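Local structure of tannase (Fusobacterium nucleatum subsp. nucleatum ATCC 25586, 6YQ4) at residues A[306-311]-A[468-472]. The protein probably hydrolyses gallotannins as a tannase with an alpha/beta-hydrolase core, an activity linked to detoxification of these plant polyphenols, and binds magnesium. Residues are numbered along the deposited sequence; the frame is centred on the assembly and turned at random.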
loop_
_atom_site.group_PDB
_atom_site.type_symbol
_atom_site.label_atom_id
_atom_site.label_comp_id
_atom_site.label_asym_id
_atom_site.label_seq_id
_atom_site.Cartn_x
_atom_site.Cartn_y
_atom_site.Cartn_z
ATOM N N ILE A 306 -4.976 -14.666 -13.613
ATOM C CA ILE A 306 -3.982 -14.350 -12.584
ATOM C C ILE A 306 -3.781 -15.543 -11.658
ATOM O O ILE A 306 -2.650 -15.898 -11.308
ATOM C CB ILE A 306 -4.414 -13.112 -11.785
ATOM C CG1 ILE A 306 -4.368 -11.865 -12.632
ATOM C CG2 ILE A 306 -3.540 -12.910 -10.551
ATOM C CD1 ILE A 306 -4.988 -10.719 -11.856
ATOM N N ILE A 307 -4.881 -16.161 -11.216
ATOM C CA ILE A 307 -4.755 -17.303 -10.316
ATOM C C ILE A 307 -4.146 -18.489 -11.056
ATOM O O ILE A 307 -3.231 -19.143 -10.545
ATOM C CB ILE A 307 -6.120 -17.648 -9.679
ATOM C CG1 ILE A 307 -6.635 -16.484 -8.826
ATOM C CG2 ILE A 307 -6.028 -18.898 -8.804
ATOM C CD1 ILE A 307 -5.730 -16.133 -7.667
ATOM N N ARG A 308 -4.615 -18.765 -12.285
ATOM C CA ARG A 308 -4.029 -19.843 -13.084
ATOM C C ARG A 308 -2.532 -19.668 -13.209
ATOM O O ARG A 308 -1.764 -20.620 -13.033
ATOM C CB ARG A 308 -4.655 -19.884 -14.481
ATOM C CG ARG A 308 -4.070 -20.972 -15.396
ATOM C CD ARG A 308 -4.324 -20.708 -16.900
ATOM N NE ARG A 308 -3.477 -19.637 -17.414
ATOM C CZ ARG A 308 -3.675 -19.004 -18.567
ATOM N NH1 ARG A 308 -4.707 -19.338 -19.329
ATOM N NH2 ARG A 308 -2.839 -18.032 -18.951
ATOM N N ASN A 309 -2.099 -18.442 -13.497
ATOM C CA ASN A 309 -0.678 -18.171 -13.609
ATOM C C ASN A 309 0.026 -18.369 -12.278
ATOM O O ASN A 309 1.134 -18.918 -12.237
ATOM C CB ASN A 309 -0.461 -16.751 -14.124
ATOM C CG ASN A 309 -0.650 -16.637 -15.624
ATOM O OD1 ASN A 309 -0.888 -17.635 -16.340
ATOM N ND2 ASN A 309 -0.548 -15.415 -16.113
ATOM N N SER A 310 -0.602 -17.931 -11.180
ATOM C CA SER A 310 -0.033 -18.162 -9.856
ATOM C C SER A 310 0.128 -19.655 -9.558
ATOM O O SER A 310 1.210 -20.100 -9.161
ATOM C CB SER A 310 -0.898 -17.501 -8.782
ATOM O OG SER A 310 -0.400 -17.819 -7.483
ATOM N N ALA A 311 -0.950 -20.443 -9.714
ATOM C CA ALA A 311 -0.864 -21.879 -9.422
ATOM C C ALA A 311 0.122 -22.606 -10.343
ATOM O O ALA A 311 0.748 -23.586 -9.925
ATOM C CB ALA A 311 -2.245 -22.520 -9.514
ATOM N N PHE A 468 3.205 -7.198 -11.955
ATOM C CA PHE A 468 2.102 -7.598 -11.089
ATOM C C PHE A 468 1.992 -9.108 -11.057
ATOM O O PHE A 468 2.104 -9.772 -12.091
ATOM C CB PHE A 468 0.779 -7.012 -11.560
ATOM C CG PHE A 468 -0.435 -7.483 -10.762
ATOM C CD1 PHE A 468 -0.531 -7.255 -9.410
ATOM C CD2 PHE A 468 -1.498 -8.102 -11.392
ATOM C CE1 PHE A 468 -1.658 -7.662 -8.683
ATOM C CE2 PHE A 468 -2.635 -8.523 -10.659
ATOM C CZ PHE A 468 -2.706 -8.302 -9.304
ATOM N N ALA A 469 1.732 -9.633 -9.864
ATOM C CA ALA A 469 1.815 -11.049 -9.546
ATOM C C ALA A 469 1.043 -11.298 -8.254
ATOM O O ALA A 469 1.053 -10.467 -7.337
ATOM C CB ALA A 469 3.273 -11.498 -9.377
ATOM N N ALA A 470 0.386 -12.453 -8.187
ATOM C CA ALA A 470 -0.279 -12.932 -6.972
ATOM C C ALA A 470 0.463 -14.178 -6.517
ATOM O O ALA A 470 0.143 -15.293 -6.947
ATOM C CB ALA A 470 -1.754 -13.221 -7.218
ATOM N N PRO A 471 1.477 -14.033 -5.671
ATOM C CA PRO A 471 2.284 -15.193 -5.267
ATOM C C PRO A 471 1.451 -16.232 -4.521
ATOM O O PRO A 471 0.708 -15.911 -3.593
ATOM C CB PRO A 471 3.356 -14.576 -4.362
ATOM C CG PRO A 471 3.344 -13.109 -4.686
ATOM C CD PRO A 471 1.946 -12.780 -5.058
ATOM N N TRP A 472 1.617 -17.487 -4.917
ATOM C CA TRP A 472 0.839 -18.597 -4.383
ATOM C C TRP A 472 1.095 -18.823 -2.895
ATOM O O TRP A 472 2.223 -18.691 -2.399
ATOM C CB TRP A 472 1.175 -19.878 -5.161
ATOM C CG TRP A 472 0.323 -21.023 -4.747
ATOM C CD1 TRP A 472 0.647 -22.025 -3.864
ATOM C CD2 TRP A 472 -1.017 -21.288 -5.183
ATOM N NE1 TRP A 472 -0.413 -22.901 -3.732
ATOM C CE2 TRP A 472 -1.444 -22.469 -4.530
ATOM C CE3 TRP A 472 -1.894 -20.649 -6.072
ATOM C CZ2 TRP A 472 -2.712 -23.011 -4.730
ATOM C CZ3 TRP A 472 -3.142 -21.184 -6.268
ATOM C CH2 TRP A 472 -3.549 -22.355 -5.591
HETATM O O HOH W 1 0.314 -14.339 -10.584
HETATM O O HOH W 2 3.113 -17.800 -7.532
#
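Ile306 supplies the apolar centre: its CD1 lies 3.4 Å from CE2 of Phe468, near the plane of the ring and so at its edge, while its CG2 sits 3.8 Å from CB of Ala470. Further along the helix, Ala311 CB comes within 3.6 Å of CZ3 of Trp472; CG2 of Ile307 reaches the same CZ3 more loosely, at 4.5 Å. Tyr343 of helix 340-344 touches both Ile307 and the indole, which also meets Phe324 edge-to-face and bonds through NE1 to the carbonyl of Asp320. Between these two apolar patches stands Ser310; Ser310 CA and Trp472 CA, 5.6 Å apart, are the closest CA pair of the two segments. Its t rotamer (chi1 175°) carries OG to 2.6 Å from Ala470 O, and the hydroxyl donates a short hydrogen bond to that carbonyl. Two waters border the contact: one accepts from Ala470 N at 3.1 Å and gives a weak bond to Ile306 O at 3.4 Å; the other accepts from Trp472 N at 3.0 Å and weakly reaches Ser310 O at 3.4 Å. Helix 298-316 thus packs on the end of strand 465-469, an outermost strand of the mixed sheet, and on the loop leaving it. A loop after the last strand that leads to the probable catalytic histidine, His476, is characteristic of the alpha/beta-hydrolase fold.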